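Local coordinates for DUF2666 domain-containing protein (Pyrococcus furiosus, PDB 3V68) that is of unknown function but probably binds double-stranded DNA, and contains two DUF2666 domains, at residues I5-K11 with D135-A141; L161-R165 with L244-L248. Residue numbers count along the deposited sequence, not the author numbering.

How the interactions relate
Interaction 1 pairs the two central strands of the antiparallel sheet, one from each DUF2666 repeat, and is mostly buried; interaction 2 joins two helices within the second repeat and is only partly buried, with Glu245 exposed. Their chemistry differs accordingly: the strands of 5-11 and 135-141 are held by backbone hydrogen bonds, with polar side chains paired on one face and apolar ones on the other, whereas 161-165 and 244-248 meet through leucines, edged by one water bridge. The centres lie about 18 Å apart, yet the two sites touch: Ile137 CG1 of the sheet packs 4.1 Å from Ile163 CG2 of the helix.

Interaction 1: I5-K11 with D135-A141; sequences ILEFTAK and DHINFTA
Segments 5-11 and 135-141 pair as antiparallel strands, their axes 4.7 Å apart at 170°. Hydrogen-bonded pairs are Glu7-Thr140, Thr9-Asn138 and Lys11-His136: Glu7 N to Thr140 O 2.9 Å and Thr140 N to Glu7 O 3.0 Å, Thr9 N to Asn138 O 2.9 Å and Asn138 N to Thr9 O 2.8 Å, Lys11 N to His136 O 2.9 Å and His136 N to Lys11 O 2.7 Å. Leu6-Ala141, Phe8-Phe139 and Ala10-Ile137 alternate as non-hydrogen-bonded pairs, CA atoms 4.5-4.6 Å apart. These six residues share the apolar face, where helix 26-43 covers Leu6 and Phe8. Both phenylalanines are t; Phe8 CD1 lies 4.2 Å from Phe139 CB, and Leu6 CD1 3.6 Å from the small Ala141 CB.

The other face is polar. Glu7 (p) accepts from Asn138 ND2 at OE1 (2.8 Å), while its OE2 salt-bridges Arg131. Thr9 OG1 and His136 NE2 hydrogen-bond at 2.8 Å, both chi1 p, and Thr140 OG1 donates to Asn138 OD1 (2.7 Å). Lys11 (t, t, t, m) salt-bridges Asp135 at the less buried end, NZ to OD1 2.8 Å. Matched partners thus let Glu7, Thr9, His136, Asn138 and Thr140 be buried where both repeats join in one sheet.

Interaction 2: L161-R165 with L244-L248; sequences LDIAR and LEKYL
Leucines supply most of the apolar contact between helical segments 161-165 and 244-248, which run roughly antiparallel (148°, signed crossing angle -148°) with axes 9.7 Å apart; the closest CA pair is Arg165-Leu244, 5.6 Å. Leu161 (t, p) puts CD1 3.9 Å from Leu244 CD2, and its CD2 4.0 Å from Leu248 CD2 and 3.4 Å from Tyr247 CD2. Small Ala164 leaves room for Leu244 (m, t), CB to CD1 4.0 Å. Arg165 adds its aliphatic stem: CB is 3.9 Å from Leu244 CB, and CD 3.7 Å from Glu245 CA.

Polar links lie at the solvent side. Asp162 OD1 receives Arg165 NE at 3.0 Å in a salt bridge one helical turn apart. A water accepts from Arg165 NH1 (3.2 Å) and donates to Glu245 OE1 (2.8 Å), bridging the helices.

Helix 241-248 touches helix 91-110 through Leu244, Lys246 and Tyr247, whose OH hydrogen-bonds Lys51, while Leu244 and Leu248 face 161-165. Ile163 CA-CB points away from 244-248 and its side chain touches Met152 of strand 146-153.

Interaction 1: I5-K11 with D135-A141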
loop_
_atom_site.group_PDB
_atom_site.type_symbol
_atom_site.label_atom_id
_atom_site.label_comp_id
_atom_site.label_asym_id
_atom_site.label_seq_id
_atom_site.Cartn_x
_atom_site.Cartn_y
_atom_site.Cartn_z
ATOM N N ILE A 5 -18.456 -11.346 -9.618
ATOM C CA ILE A 5 -18.308 -11.239 -8.175
ATOM C C ILE A 5 -17.226 -10.206 -7.863
ATOM O O ILE A 5 -16.251 -10.072 -8.601
ATOM C CB ILE A 5 -17.954 -12.619 -7.539
ATOM C CG1 ILE A 5 -18.035 -12.560 -6.008
ATOM C CG2 ILE A 5 -16.586 -13.118 -8.029
ATOM C CD1 ILE A 5 -17.937 -13.911 -5.316
ATOM N N LEU A 6 -17.417 -9.465 -6.780
ATOM C CA LEU A 6 -16.384 -8.572 -6.290
ATOM C C LEU A 6 -16.511 -8.510 -4.786
ATOM O O LEU A 6 -17.420 -7.871 -4.266
ATOM C CB LEU A 6 -16.530 -7.182 -6.908
ATOM C CG LEU A 6 -15.401 -6.177 -6.706
ATOM C CD1 LEU A 6 -14.035 -6.789 -7.028
ATOM C CD2 LEU A 6 -15.645 -4.943 -7.554
ATOM N N GLU A 7 -15.612 -9.198 -4.090
ATOM C CA GLU A 7 -15.721 -9.313 -2.644
ATOM C C GLU A 7 -14.380 -9.374 -1.932
ATOM O O GLU A 7 -13.379 -9.865 -2.475
ATOM C CB GLU A 7 -16.583 -10.515 -2.245
ATOM C CG GLU A 7 -16.028 -11.872 -2.630
ATOM C CD GLU A 7 -16.787 -13.015 -1.977
ATOM O OE1 GLU A 7 -16.125 -13.938 -1.458
ATOM O OE2 GLU A 7 -18.041 -12.990 -1.983
ATOM N N PHE A 8 -14.383 -8.851 -0.712
ATOM C CA PHE A 8 -13.264 -8.974 0.201
ATOM C C PHE A 8 -13.791 -9.353 1.575
ATOM O O PHE A 8 -14.664 -8.678 2.116
ATOM C CB PHE A 8 -12.472 -7.662 0.299
ATOM C CG PHE A 8 -11.374 -7.711 1.318
ATOM C CD1 PHE A 8 -10.190 -8.385 1.042
ATOM C CD2 PHE A 8 -11.529 -7.108 2.569
ATOM C CE1 PHE A 8 -9.172 -8.458 1.987
ATOM C CE2 PHE A 8 -10.512 -7.175 3.520
ATOM C CZ PHE A 8 -9.334 -7.850 3.229
ATOM N N THR A 9 -13.262 -10.437 2.134
ATOM C CA THR A 9 -13.512 -10.756 3.539
ATOM C C THR A 9 -12.205 -11.131 4.216
ATOM O O THR A 9 -11.280 -11.630 3.571
ATOM C CB THR A 9 -14.566 -11.888 3.761
ATOM O OG1 THR A 9 -14.066 -13.142 3.280
ATOM C CG2 THR A 9 -15.894 -11.572 3.076
ATOM N N ALA A 10 -12.133 -10.863 5.514
ATOM C CA ALA A 10 -10.989 -11.244 6.324
ATOM C C ALA A 10 -11.493 -11.695 7.679
ATOM O O ALA A 10 -12.427 -11.111 8.228
ATOM C CB ALA A 10 -10.021 -10.079 6.476
ATOM N N LYS A 11 -10.879 -12.751 8.199
ATOM C CA LYS A 11 -11.189 -13.264 9.524
ATOM C C LYS A 11 -9.894 -13.797 10.122
ATOM O O LYS A 11 -9.346 -14.785 9.641
ATOM C CB LYS A 11 -12.253 -14.363 9.439
ATOM C CG LYS A 11 -12.568 -15.039 10.767
ATOM C CD LYS A 11 -13.694 -16.050 10.610
ATOM C CE LYS A 11 -13.897 -16.854 11.885
ATOM N NZ LYS A 11 -12.849 -17.896 12.077
ATOM N N ASP A 135 -10.415 -19.030 9.857
ATOM C CA ASP A 135 -9.647 -17.806 9.658
ATOM C C ASP A 135 -9.104 -17.780 8.233
ATOM O O ASP A 135 -8.683 -18.812 7.706
ATOM C CB ASP A 135 -8.496 -17.718 10.669
ATOM C CG ASP A 135 -8.947 -17.258 12.050
ATOM O OD1 ASP A 135 -10.157 -17.014 12.259
ATOM O OD2 ASP A 135 -8.076 -17.143 12.938
ATOM N N HIS A 136 -9.123 -16.605 7.610
ATOM C CA HIS A 136 -8.773 -16.488 6.195
ATOM C C HIS A 136 -8.615 -15.039 5.752
ATOM O O HIS A 136 -9.045 -14.112 6.439
ATOM C CB HIS A 136 -9.864 -17.125 5.326
ATOM C CG HIS A 136 -11.147 -16.353 5.328
ATOM N ND1 HIS A 136 -12.085 -16.483 6.328
ATOM C CD2 HIS A 136 -11.622 -15.408 4.483
ATOM C CE1 HIS A 136 -13.099 -15.670 6.083
ATOM N NE2 HIS A 136 -12.840 -15.001 4.973
ATOM N N ILE A 137 -7.998 -14.874 4.586
ATOM C CA ILE A 137 -8.071 -13.647 3.804
ATOM C C ILE A 137 -8.676 -14.044 2.462
ATOM O O ILE A 137 -8.283 -15.055 1.883
ATOM C CB ILE A 137 -6.667 -13.031 3.554
ATOM C CG1 ILE A 137 -5.855 -12.915 4.859
ATOM C CG2 ILE A 137 -6.783 -11.691 2.807
ATOM C CD1 ILE A 137 -6.408 -11.948 5.892
ATOM N N ASN A 138 -9.629 -13.258 1.971
ATOM C CA ASN A 138 -10.281 -13.560 0.697
ATOM C C ASN A 138 -10.570 -12.319 -0.148
ATOM O O ASN A 138 -11.435 -11.512 0.200
ATOM C CB ASN A 138 -11.567 -14.370 0.941
ATOM C CG ASN A 138 -12.477 -14.415 -0.273
ATOM O OD1 ASN A 138 -12.022 -14.578 -1.407
ATOM N ND2 ASN A 138 -13.778 -14.261 -0.038
ATOM N N PHE A 139 -9.831 -12.171 -1.247
ATOM C CA PHE A 139 -10.158 -11.200 -2.288
ATOM C C PHE A 139 -10.512 -11.962 -3.554
ATOM O O PHE A 139 -9.666 -12.643 -4.133
ATOM C CB PHE A 139 -8.992 -10.240 -2.564
ATOM C CG PHE A 139 -9.291 -9.200 -3.621
ATOM C CD1 PHE A 139 -9.837 -7.975 -3.264
ATOM C CD2 PHE A 139 -9.035 -9.449 -4.972
ATOM C CE1 PHE A 139 -10.119 -7.007 -4.222
ATOM C CE2 PHE A 139 -9.319 -8.491 -5.946
ATOM C CZ PHE A 139 -9.866 -7.262 -5.567
ATOM N N THR A 140 -11.760 -11.833 -3.988
ATOM C CA THR A 140 -12.226 -12.524 -5.181
ATOM C C THR A 140 -12.892 -11.523 -6.106
ATOM O O THR A 140 -13.804 -10.798 -5.698
ATOM C CB THR A 140 -13.197 -13.678 -4.824
ATOM O OG1 THR A 140 -12.508 -14.653 -4.039
ATOM C CG2 THR A 140 -13.734 -14.352 -6.079
ATOM N N ALA A 141 -12.410 -11.475 -7.344
ATOM C CA ALA A 141 -12.934 -10.561 -8.343
ATOM C C ALA A 141 -13.127 -11.260 -9.674
ATOM O O ALA A 141 -12.205 -11.895 -10.190
ATOM C CB ALA A 141 -12.000 -9.365 -8.510
#

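Interaction 2: L161-R165 with L244-L248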
loop_
_atom_site.group_PDB
_atom_site.type_symbol
_atom_site.label_atom_id
_atom_site.label_comp_id
_atom_site.label_asym_id
_atom_site.label_seq_id
_atom_site.Cartn_x
_atom_site.Cartn_y
_atom_site.Cartn_z
ATOM N N LEU A 161 4.294 -13.414 7.976
ATOM C CA LEU A 161 4.869 -12.732 6.823
ATOM C C LEU A 161 4.187 -13.129 5.514
ATOM O O LEU A 161 4.172 -12.350 4.562
ATOM C CB LEU A 161 6.380 -12.981 6.736
ATOM C CG LEU A 161 7.175 -11.897 6.005
ATOM C CD1 LEU A 161 7.354 -10.676 6.883
ATOM C CD2 LEU A 161 8.524 -12.422 5.559
ATOM N N ASP A 162 3.618 -14.331 5.471
ATOM C CA ASP A 162 2.911 -14.773 4.276
ATOM C C ASP A 162 1.556 -14.091 4.143
ATOM O O ASP A 162 1.115 -13.790 3.031
ATOM C CB ASP A 162 2.747 -16.288 4.237
ATOM C CG ASP A 162 2.364 -16.777 2.858
ATOM O OD1 ASP A 162 2.863 -16.190 1.874
ATOM O OD2 ASP A 162 1.558 -17.724 2.762
ATOM N N ILE A 163 0.912 -13.848 5.279
ATOM C CA ILE A 163 -0.312 -13.055 5.313
ATOM C C ILE A 163 0.011 -11.632 4.858
ATOM O O ILE A 163 -0.711 -11.058 4.039
ATOM C CB ILE A 163 -0.975 -13.072 6.709
ATOM C CG1 ILE A 163 -1.271 -14.517 7.134
ATOM C CG2 ILE A 163 -2.252 -12.239 6.707
ATOM C CD1 ILE A 163 -1.645 -14.669 8.591
ATOM N N ALA A 164 1.118 -11.086 5.361
ATOM C CA ALA A 164 1.601 -9.779 4.914
ATOM C C ALA A 164 1.777 -9.735 3.398
ATOM O O ALA A 164 1.391 -8.757 2.758
ATOM C CB ALA A 164 2.907 -9.422 5.603
ATOM N N ARG A 165 2.368 -10.791 2.839
ATOM C CA ARG A 165 2.602 -10.876 1.395
ATOM C C ARG A 165 1.294 -10.838 0.612
ATOM O O ARG A 165 1.177 -10.101 -0.372
ATOM C CB ARG A 165 3.384 -12.142 1.031
ATOM C CG ARG A 165 3.873 -12.158 -0.411
ATOM C CD ARG A 165 4.208 -13.561 -0.907
ATOM N NE ARG A 165 3.166 -14.537 -0.596
ATOM C CZ ARG A 165 2.022 -14.683 -1.264
ATOM N NH1 ARG A 165 1.729 -13.911 -2.306
ATOM N NH2 ARG A 165 1.156 -15.609 -0.877
ATOM N N LEU A 244 8.571 -9.648 -0.215
ATOM C CA LEU A 244 8.175 -10.638 0.773
ATOM C C LEU A 244 8.139 -12.035 0.156
ATOM O O LEU A 244 8.497 -13.014 0.810
ATOM C CB LEU A 244 6.829 -10.260 1.408
ATOM C CG LEU A 244 6.804 -8.935 2.184
ATOM C CD1 LEU A 244 5.371 -8.549 2.567
ATOM C CD2 LEU A 244 7.710 -8.988 3.419
ATOM N N GLU A 245 7.727 -12.102 -1.111
ATOM C CA GLU A 245 7.743 -13.330 -1.904
ATOM C C GLU A 245 9.163 -13.887 -1.987
ATOM O O GLU A 245 9.387 -15.070 -1.718
ATOM C CB GLU A 245 7.199 -13.040 -3.310
ATOM C CG GLU A 245 6.906 -14.264 -4.180
ATOM C CD GLU A 245 6.369 -13.882 -5.556
ATOM O OE1 GLU A 245 5.744 -12.801 -5.688
ATOM O OE2 GLU A 245 6.569 -14.667 -6.508
ATOM N N LYS A 246 10.113 -13.019 -2.334
ATOM C CA LYS A 246 11.520 -13.413 -2.470
ATOM C C LYS A 246 12.136 -13.840 -1.137
ATOM O O LYS A 246 12.941 -14.776 -1.100
ATOM C CB LYS A 246 12.345 -12.299 -3.131
ATOM C CG LYS A 246 13.809 -12.659 -3.439
ATOM C CD LYS A 246 13.936 -13.791 -4.453
ATOM C CE LYS A 246 15.367 -14.303 -4.521
ATOM N NZ LYS A 246 15.518 -15.424 -5.491
ATOM N N TYR A 247 11.760 -13.168 -0.048
ATOM C CA TYR A 247 12.222 -13.584 1.275
ATOM C C TYR A 247 11.726 -14.989 1.622
ATOM O O TYR A 247 12.500 -15.826 2.091
ATOM C CB TYR A 247 11.826 -12.599 2.392
ATOM C CG TYR A 247 12.214 -13.140 3.755
ATOM C CD1 TYR A 247 13.476 -12.887 4.296
ATOM C CD2 TYR A 247 11.344 -13.961 4.470
ATOM C CE1 TYR A 247 13.843 -13.415 5.531
ATOM C CE2 TYR A 247 11.701 -14.494 5.698
ATOM C CZ TYR A 247 12.950 -14.221 6.223
ATOM O OH TYR A 247 13.299 -14.755 7.445
ATOM N N LEU A 248 10.435 -15.235 1.395
ATOM C CA LEU A 248 9.801 -16.502 1.772
ATOM C C LEU A 248 10.267 -17.692 0.931
ATOM O O LEU A 248 10.151 -18.839 1.367
ATOM C CB LEU A 248 8.271 -16.380 1.745
ATOM C CG LEU A 248 7.652 -15.475 2.819
ATOM C CD1 LEU A 248 6.198 -15.163 2.503
ATOM C CD2 LEU A 248 7.786 -16.075 4.213
HETATM O O HOH W 1 3.516 -12.103 -4.194
#